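Local coordinates for 2,3-dihydroxybenzoate-AMP ligase (Bacillus subtilis, PDB 1MDB), which is an AMP-binding enzyme of the ANL superfamily, with a large N-terminal domain and a smaller C-terminal domain, at residues 324-329 / 347-352; 337-342 / 355-360. One frame throughout, in Å; residues are numbered along the deposited sequence.

Overall arrangement
Contacts 1 and 2 sit on the last three strands at one end of the same mixed sheet, their centres 12 Å apart. Contact 1 is buried: strand 325-331 lies against helix 346-351, and the meeting is made by side chains, against each other and against backbone carbonyls of both segments. Contact 2 is partly buried and closer in kind to ordinary sheet pairing, since strand 337-339 joins strand 355-356, the outermost on that side, and an arginine reinforces the seam. The two are joined where Thr340 bonds to Gln327 and Gln328. Both reach the ligands: Val329 in contact 1 lies beside AMP and 2,3-dihydroxy-benzoic acid, Val337 in contact 2 beside 2,3-dihydroxy-benzoic acid.

Contact 1: residues 324-329 / 347-352; sequences CTLQQV and EIIVNT. With AMP (adenosine monophosphate), chain D; DBH (2,3-dihydroxy-benzoic acid), chain E.
Ile349 lies against the backbone and side chain of Leu326. Its CG1 is anti to its own carbonyl carbon (chi1 -68°), and CG2, anti to the backbone N, reaches the strand, where Ile349 CG2 is a short 3.1 Å from Leu326 O. The same methyl is 3.7 Å from Leu326 CG, the two side chains sliding past each other in opposite directions. Farther along, Ile349 CD1 meets the methyl CG2 of Thr325 at 4.0 Å, where the two side chains cross at about a right angle.

Gln328, extended beyond CG, brings its amide to the carbonyl of Ile349 in the last turn and that of Thr352 just beyond the helix. As modelled, Gln328 OE1 stands 2.9 Å from Ile349 O, acceptor against acceptor, and Gln328 CD is 3.0 Å from Thr352 O. Gln328 NE2 has a weak hydrogen bond to Gln353 OE1.

Behind this shell, Thr352 OG1 donates to Ile348 O at 2.7 Å, and Asn351 bonds to Glu347 O through both its backbone N and ND2, which ties down the last turn. Strand 325-329 and helix 347-351 cross at 47°. Gln327 points away from the helix and bonds Gln304 and Thr340; Val329 CG1, also directed away, packs on 2,3-dihydroxy-benzoic acid. Val329 O accepts from AMP N6 at 2.7 Å.

Three carbonyl-type oxygens thus crowd together inside a buried contact. The N/O assignment of the Gln328 amide is therefore doubtful; exchanged, its NH2 would probably face Ile349 O and Thr352 O.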
loop_
_atom_site.group_PDB
_atom_site.type_symbol
_atom_site.label_atom_id
_atom_site.label_comp_id
_atom_site.label_asym_id
_atom_site.label_seq_id
_atom_site.Cartn_x
_atom_site.Cartn_y
_atom_site.Cartn_z
ATOM N N CYS A 324 0.063 22.528 3.779
ATOM C CA CYS A 324 -0.498 21.990 2.554
ATOM C C CYS A 324 -1.800 21.257 2.827
ATOM O O CYS A 324 -2.237 21.155 3.966
ATOM C CB CYS A 324 0.504 21.039 1.895
ATOM S SG CYS A 324 0.965 19.608 2.904
ATOM N N THR A 325 -2.418 20.755 1.769
ATOM C CA THR A 325 -3.665 20.025 1.894
ATOM C C THR A 325 -3.410 18.573 2.281
ATOM O O THR A 325 -2.500 17.917 1.750
ATOM C CB THR A 325 -4.450 20.003 0.570
ATOM O OG1 THR A 325 -4.716 21.343 0.140
ATOM C CG2 THR A 325 -5.763 19.270 0.757
ATOM N N LEU A 326 -4.215 18.076 3.211
ATOM C CA LEU A 326 -4.098 16.696 3.632
ATOM C C LEU A 326 -5.079 15.913 2.785
ATOM O O LEU A 326 -6.130 16.428 2.405
ATOM C CB LEU A 326 -4.465 16.544 5.112
ATOM C CG LEU A 326 -4.844 15.121 5.549
ATOM C CD1 LEU A 326 -3.602 14.217 5.478
ATOM C CD2 LEU A 326 -5.439 15.147 6.968
ATOM N N GLN A 327 -4.720 14.685 2.444
ATOM C CA GLN A 327 -5.627 13.840 1.690
ATOM C C GLN A 327 -5.585 12.472 2.340
ATOM O O GLN A 327 -4.539 11.819 2.361
ATOM C CB GLN A 327 -5.228 13.706 0.217
ATOM C CG GLN A 327 -6.275 12.890 -0.583
ATOM C CD GLN A 327 -5.903 12.666 -2.040
ATOM O OE1 GLN A 327 -4.822 12.156 -2.347
ATOM N NE2 GLN A 327 -6.805 13.034 -2.947
ATOM N N GLN A 328 -6.709 12.047 2.904
ATOM C CA GLN A 328 -6.757 10.740 3.527
ATOM C C GLN A 328 -7.035 9.745 2.423
ATOM O O GLN A 328 -7.841 9.998 1.533
ATOM C CB GLN A 328 -7.838 10.683 4.605
ATOM C CG GLN A 328 -7.507 11.554 5.812
ATOM C CD GLN A 328 -8.175 11.080 7.082
ATOM O OE1 GLN A 328 -8.599 11.886 7.907
ATOM N NE2 GLN A 328 -8.261 9.767 7.255
ATOM N N VAL A 329 -6.346 8.614 2.475
ATOM C CA VAL A 329 -6.507 7.610 1.454
ATOM C C VAL A 329 -6.800 6.256 2.075
ATOM O O VAL A 329 -5.999 5.726 2.840
ATOM C CB VAL A 329 -5.229 7.520 0.601
ATOM C CG1 VAL A 329 -5.477 6.648 -0.617
ATOM C CG2 VAL A 329 -4.787 8.917 0.194
ATOM N N GLU A 347 -12.994 19.937 7.580
ATOM C CA GLU A 347 -13.633 18.937 8.430
ATOM C C GLU A 347 -13.831 17.580 7.765
ATOM O O GLU A 347 -13.753 16.544 8.424
ATOM C CB GLU A 347 -14.986 19.443 8.927
ATOM C CG GLU A 347 -15.639 18.502 9.926
ATOM C CD GLU A 347 -17.071 18.870 10.233
ATOM O OE1 GLU A 347 -17.924 18.735 9.327
ATOM O OE2 GLU A 347 -17.342 19.295 11.380
ATOM N N ILE A 348 -14.121 17.574 6.471
ATOM C CA ILE A 348 -14.305 16.309 5.772
ATOM C C ILE A 348 -12.950 15.628 5.576
ATOM O O ILE A 348 -12.849 14.403 5.621
ATOM C CB ILE A 348 -14.973 16.511 4.406
ATOM C CG1 ILE A 348 -16.472 16.761 4.600
ATOM C CG2 ILE A 348 -14.732 15.298 3.521
ATOM C CD1 ILE A 348 -17.236 16.950 3.307
ATOM N N ILE A 349 -11.913 16.434 5.367
ATOM C CA ILE A 349 -10.564 15.919 5.172
ATOM C C ILE A 349 -10.028 15.386 6.496
ATOM O O ILE A 349 -9.334 14.373 6.531
ATOM C CB ILE A 349 -9.601 17.032 4.672
ATOM C CG1 ILE A 349 -9.981 17.461 3.258
ATOM C CG2 ILE A 349 -8.157 16.545 4.720
ATOM C CD1 ILE A 349 -9.190 18.654 2.756
ATOM N N VAL A 350 -10.367 16.072 7.580
ATOM C CA VAL A 350 -9.902 15.697 8.911
ATOM C C VAL A 350 -10.693 14.611 9.632
ATOM O O VAL A 350 -10.152 13.923 10.506
ATOM C CB VAL A 350 -9.833 16.945 9.827
ATOM C CG1 VAL A 350 -9.653 16.536 11.290
ATOM C CG2 VAL A 350 -8.677 17.834 9.383
ATOM N N ASN A 351 -11.958 14.424 9.271
ATOM C CA ASN A 351 -12.756 13.431 9.978
ATOM C C ASN A 351 -13.232 12.215 9.196
ATOM O O ASN A 351 -13.864 11.331 9.771
ATOM C CB ASN A 351 -13.949 14.121 10.647
ATOM C CG ASN A 351 -13.517 15.168 11.655
ATOM O OD1 ASN A 351 -12.932 14.848 12.694
ATOM N ND2 ASN A 351 -13.789 16.434 11.347
ATOM N N THR A 352 -12.938 12.156 7.900
ATOM C CA THR A 352 -13.358 11.002 7.108
ATOM C C THR A 352 -12.173 10.373 6.381
ATOM O O THR A 352 -11.070 10.913 6.380
ATOM C CB THR A 352 -14.419 11.382 6.043
ATOM O OG1 THR A 352 -13.781 12.005 4.918
ATOM C CG2 THR A 352 -15.444 12.338 6.632
HETATM P P AMP D . -3.480 -2.939 1.627
HETATM O O1P AMP D . -3.828 -3.846 0.477
HETATM O O2P AMP D . -2.203 -3.282 2.321
HETATM O O3P AMP D . -3.538 -1.484 1.241
HETATM O "O5'" AMP D . -4.587 -3.178 2.832
HETATM C "C5'" AMP D . -5.941 -2.646 2.767
HETATM C "C4'" AMP D . -6.542 -2.597 4.178
HETATM O "O4'" AMP D . -5.754 -1.659 4.886
HETATM C "C3'" AMP D . -7.932 -2.040 4.271
HETATM O "O3'" AMP D . -8.925 -3.033 4.027
HETATM C "C2'" AMP D . -7.961 -1.464 5.682
HETATM O "O2'" AMP D . -8.313 -2.469 6.658
HETATM C "C1'" AMP D . -6.550 -0.951 5.823
HETATM N N9 AMP D . -6.605 0.706 5.499
HETATM C C8 AMP D . -5.982 1.289 4.449
HETATM N N7 AMP D . -6.154 2.608 4.446
HETATM C C5 AMP D . -6.896 2.835 5.515
HETATM C C6 AMP D . -7.331 4.082 5.951
HETATM N N6 AMP D . -7.028 5.216 5.321
HETATM N N1 AMP D . -8.096 4.085 7.093
HETATM C C2 AMP D . -8.422 2.949 7.772
HETATM N N3 AMP D . -7.995 1.751 7.350
HETATM C C4 AMP D . -7.220 1.670 6.211
HETATM C C21 DBH E . -3.531 -0.354 1.599
HETATM O O9 DBH E . -3.365 -0.346 2.928
HETATM C C18 DBH E . -3.759 0.880 0.804
HETATM C C15 DBH E . -3.736 2.153 1.448
HETATM C C12 DBH E . -3.971 3.333 0.711
HETATM C C3 DBH E . -4.021 0.799 -0.600
HETATM O O3 DBH E . -4.052 -0.426 -1.295
HETATM C C6 DBH E . -4.257 1.980 -1.331
HETATM C C9 DBH E . -4.237 3.241 -0.689
HETATM O O6 DBH E . -4.515 1.907 -2.681
#

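Contact 2: residues 337-342 / 355-360; sequences VNYTRL and KPMSPY
Tyr339 and Lys355 form the antiparallel hydrogen-bonded pair of this short strand pairing, with Asn338 and Pro356 as the adjoining non-hydrogen-bonded pair. Lys355 N donates to Tyr339 O at 3.2 Å, and the return bond from Tyr339 N to Lys355 O is weak. One step past Pro356, which has no N-H to give, Met357 N reaches Val337 O at 3.2 Å.

A second set of polar bonds comes from Arg341. Bent at chi2 (-55°), its chain folds back over the neighbouring strand; Arg341 NH2 donates to Pro356 O at 3.1 Å, with the acceptor lying in the guanidinium plane, and NH1 adds a weak bond to Lys355 O. Lys355 crosses this group at about a right angle: its CE sits over the centre of one guanidinium face, 3.5 Å from Arg341 CZ. The contact is made by the aliphatic part of the lysine, its NZ being 4.8 Å from Arg341 NH2, so some repulsion between the like charges probably remains.

Asn338 turns OD1 onto the proline ring, 3.1 Å from Pro356 CD, while its ND2 is held by Phe330 O.

Apolar contacts gather round Met357. Its SD meets the edge of the Tyr339 ring, 3.8 Å from CE1, a Met-aromatic contact, and Met357 CE lies 3.7 Å from Val337 CB. Tyr339 OH bonds Ser214 on helix 204-218, and Met357 packs on the same helix.

This is an antiparallel pairing at the edge of a mixed sheet: strand 355-356 is the outermost strand on this side of the large sheet of this AMP-binding domain, and Val337 on the adjoining strand lines the 2,3-dihydroxy-benzoic acid pocket.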
loop_
_atom_site.group_PDB
_atom_site.type_symbol
_atom_site.label_atom_id
_atom_site.label_comp_id
_atom_site.label_asym_id
_atom_site.label_seq_id
_atom_site.Cartn_x
_atom_site.Cartn_y
_atom_site.Cartn_z
ATOM N N VAL A 337 -10.507 2.079 -3.728
ATOM C CA VAL A 337 -9.663 3.133 -3.185
ATOM C C VAL A 337 -10.536 4.364 -2.948
ATOM O O VAL A 337 -11.263 4.803 -3.844
ATOM C CB VAL A 337 -8.517 3.509 -4.138
ATOM C CG1 VAL A 337 -7.742 4.695 -3.561
ATOM C CG2 VAL A 337 -7.581 2.322 -4.330
ATOM N N ASN A 338 -10.460 4.905 -1.737
ATOM C CA ASN A 338 -11.238 6.078 -1.346
ATOM C C ASN A 338 -10.332 7.261 -1.020
ATOM O O ASN A 338 -9.288 7.095 -0.375
ATOM C CB ASN A 338 -12.080 5.760 -0.105
ATOM C CG ASN A 338 -12.969 4.559 -0.297
ATOM O OD1 ASN A 338 -13.994 4.631 -0.977
ATOM N ND2 ASN A 338 -12.574 3.431 0.295
ATOM N N TYR A 339 -10.741 8.458 -1.434
ATOM C CA TYR A 339 -9.949 9.659 -1.158
ATOM C C TYR A 339 -10.812 10.826 -0.697
ATOM O O TYR A 339 -11.956 10.963 -1.120
ATOM C CB TYR A 339 -9.225 10.184 -2.410
ATOM C CG TYR A 339 -8.305 9.256 -3.173
ATOM C CD1 TYR A 339 -8.808 8.369 -4.121
ATOM C CD2 TYR A 339 -6.915 9.337 -3.017
ATOM C CE1 TYR A 339 -7.949 7.593 -4.906
ATOM C CE2 TYR A 339 -6.051 8.563 -3.794
ATOM C CZ TYR A 339 -6.574 7.699 -4.735
ATOM O OH TYR A 339 -5.727 6.949 -5.516
ATOM N N THR A 340 -10.265 11.672 0.169
ATOM C CA THR A 340 -10.983 12.882 0.534
ATOM C C THR A 340 -10.617 13.727 -0.689
ATOM O O THR A 340 -9.509 13.587 -1.227
ATOM C CB THR A 340 -10.420 13.551 1.806
ATOM O OG1 THR A 340 -8.998 13.679 1.701
ATOM C CG2 THR A 340 -10.776 12.735 3.036
ATOM N N ARG A 341 -11.530 14.566 -1.167
ATOM C CA ARG A 341 -11.218 15.368 -2.348
ATOM C C ARG A 341 -10.338 16.551 -1.986
ATOM O O ARG A 341 -10.428 17.089 -0.887
ATOM C CB ARG A 341 -12.503 15.822 -3.043
ATOM C CG ARG A 341 -13.337 14.660 -3.591
ATOM C CD ARG A 341 -12.521 13.766 -4.534
ATOM N NE ARG A 341 -13.337 12.769 -5.231
ATOM C CZ ARG A 341 -13.681 11.584 -4.738
ATOM N NH1 ARG A 341 -13.281 11.214 -3.525
ATOM N NH2 ARG A 341 -14.432 10.763 -5.463
ATOM N N LEU A 342 -9.473 16.947 -2.915
ATOM C CA LEU A 342 -8.539 18.042 -2.678
ATOM C C LEU A 342 -9.175 19.411 -2.412
ATOM O O LEU A 342 -8.534 20.297 -1.835
ATOM C CB LEU A 342 -7.545 18.123 -3.844
ATOM C CG LEU A 342 -6.720 16.844 -4.059
ATOM C CD1 LEU A 342 -5.826 16.984 -5.292
ATOM C CD2 LEU A 342 -5.877 16.560 -2.820
ATOM N N LYS A 355 -14.265 8.999 -0.147
ATOM C CA LYS A 355 -15.390 8.308 -0.783
ATOM C C LYS A 355 -14.860 7.623 -2.040
ATOM O O LYS A 355 -13.876 8.068 -2.617
ATOM C CB LYS A 355 -16.508 9.302 -1.149
ATOM C CG LYS A 355 -16.118 10.364 -2.171
ATOM C CD LYS A 355 -17.281 11.316 -2.477
ATOM C CE LYS A 355 -16.852 12.417 -3.456
ATOM N NZ LYS A 355 -17.871 13.501 -3.639
ATOM N N PRO A 356 -15.501 6.527 -2.481
ATOM C CA PRO A 356 -15.026 5.828 -3.683
ATOM C C PRO A 356 -14.573 6.760 -4.801
ATOM O O PRO A 356 -15.221 7.770 -5.080
ATOM C CB PRO A 356 -16.223 4.976 -4.074
ATOM C CG PRO A 356 -16.775 4.589 -2.733
ATOM C CD PRO A 356 -16.714 5.883 -1.944
ATOM N N MET A 357 -13.458 6.418 -5.442
ATOM C CA MET A 357 -12.928 7.246 -6.521
ATOM C C MET A 357 -13.656 7.045 -7.847
ATOM O O MET A 357 -13.606 7.912 -8.719
ATOM C CB MET A 357 -11.427 6.986 -6.718
ATOM C CG MET A 357 -11.069 5.698 -7.447
ATOM S SD MET A 357 -9.276 5.633 -7.821
ATOM C CE MET A 357 -8.950 3.829 -7.846
ATOM N N SER A 358 -14.332 5.912 -7.999
ATOM C CA SER A 358 -15.054 5.614 -9.234
ATOM C C SER A 358 -16.562 5.721 -9.076
ATOM O O SER A 358 -17.109 5.362 -8.037
ATOM C CB SER A 358 -14.720 4.205 -9.718
ATOM O OG SER A 358 -15.564 3.829 -10.793
ATOM N N PRO A 359 -17.254 6.217 -10.116
ATOM C CA PRO A 359 -18.713 6.362 -10.081
ATOM C C PRO A 359 -19.351 4.980 -10.072
ATOM O O PRO A 359 -20.511 4.823 -9.694
ATOM C CB PRO A 359 -19.022 7.103 -11.381
ATOM C CG PRO A 359 -17.752 7.839 -11.680
ATOM C CD PRO A 359 -16.706 6.810 -11.347
ATOM N N TYR A 360 -18.582 3.981 -10.496
ATOM C CA TYR A 360 -19.087 2.622 -10.557
ATOM C C TYR A 360 -18.696 1.732 -9.377
ATOM O O TYR A 360 -19.025 0.545 -9.360
ATOM C CB TYR A 360 -18.669 1.974 -11.877
ATOM C CG TYR A 360 -19.082 2.781 -13.091
ATOM C CD1 TYR A 360 -18.256 3.782 -13.603
ATOM C CD2 TYR A 360 -20.311 2.557 -13.717
ATOM C CE1 TYR A 360 -18.639 4.541 -14.711
ATOM C CE2 TYR A 360 -20.705 3.311 -14.824
ATOM C CZ TYR A 360 -19.864 4.301 -15.315
ATOM O OH TYR A 360 -20.241 5.052 -16.407
#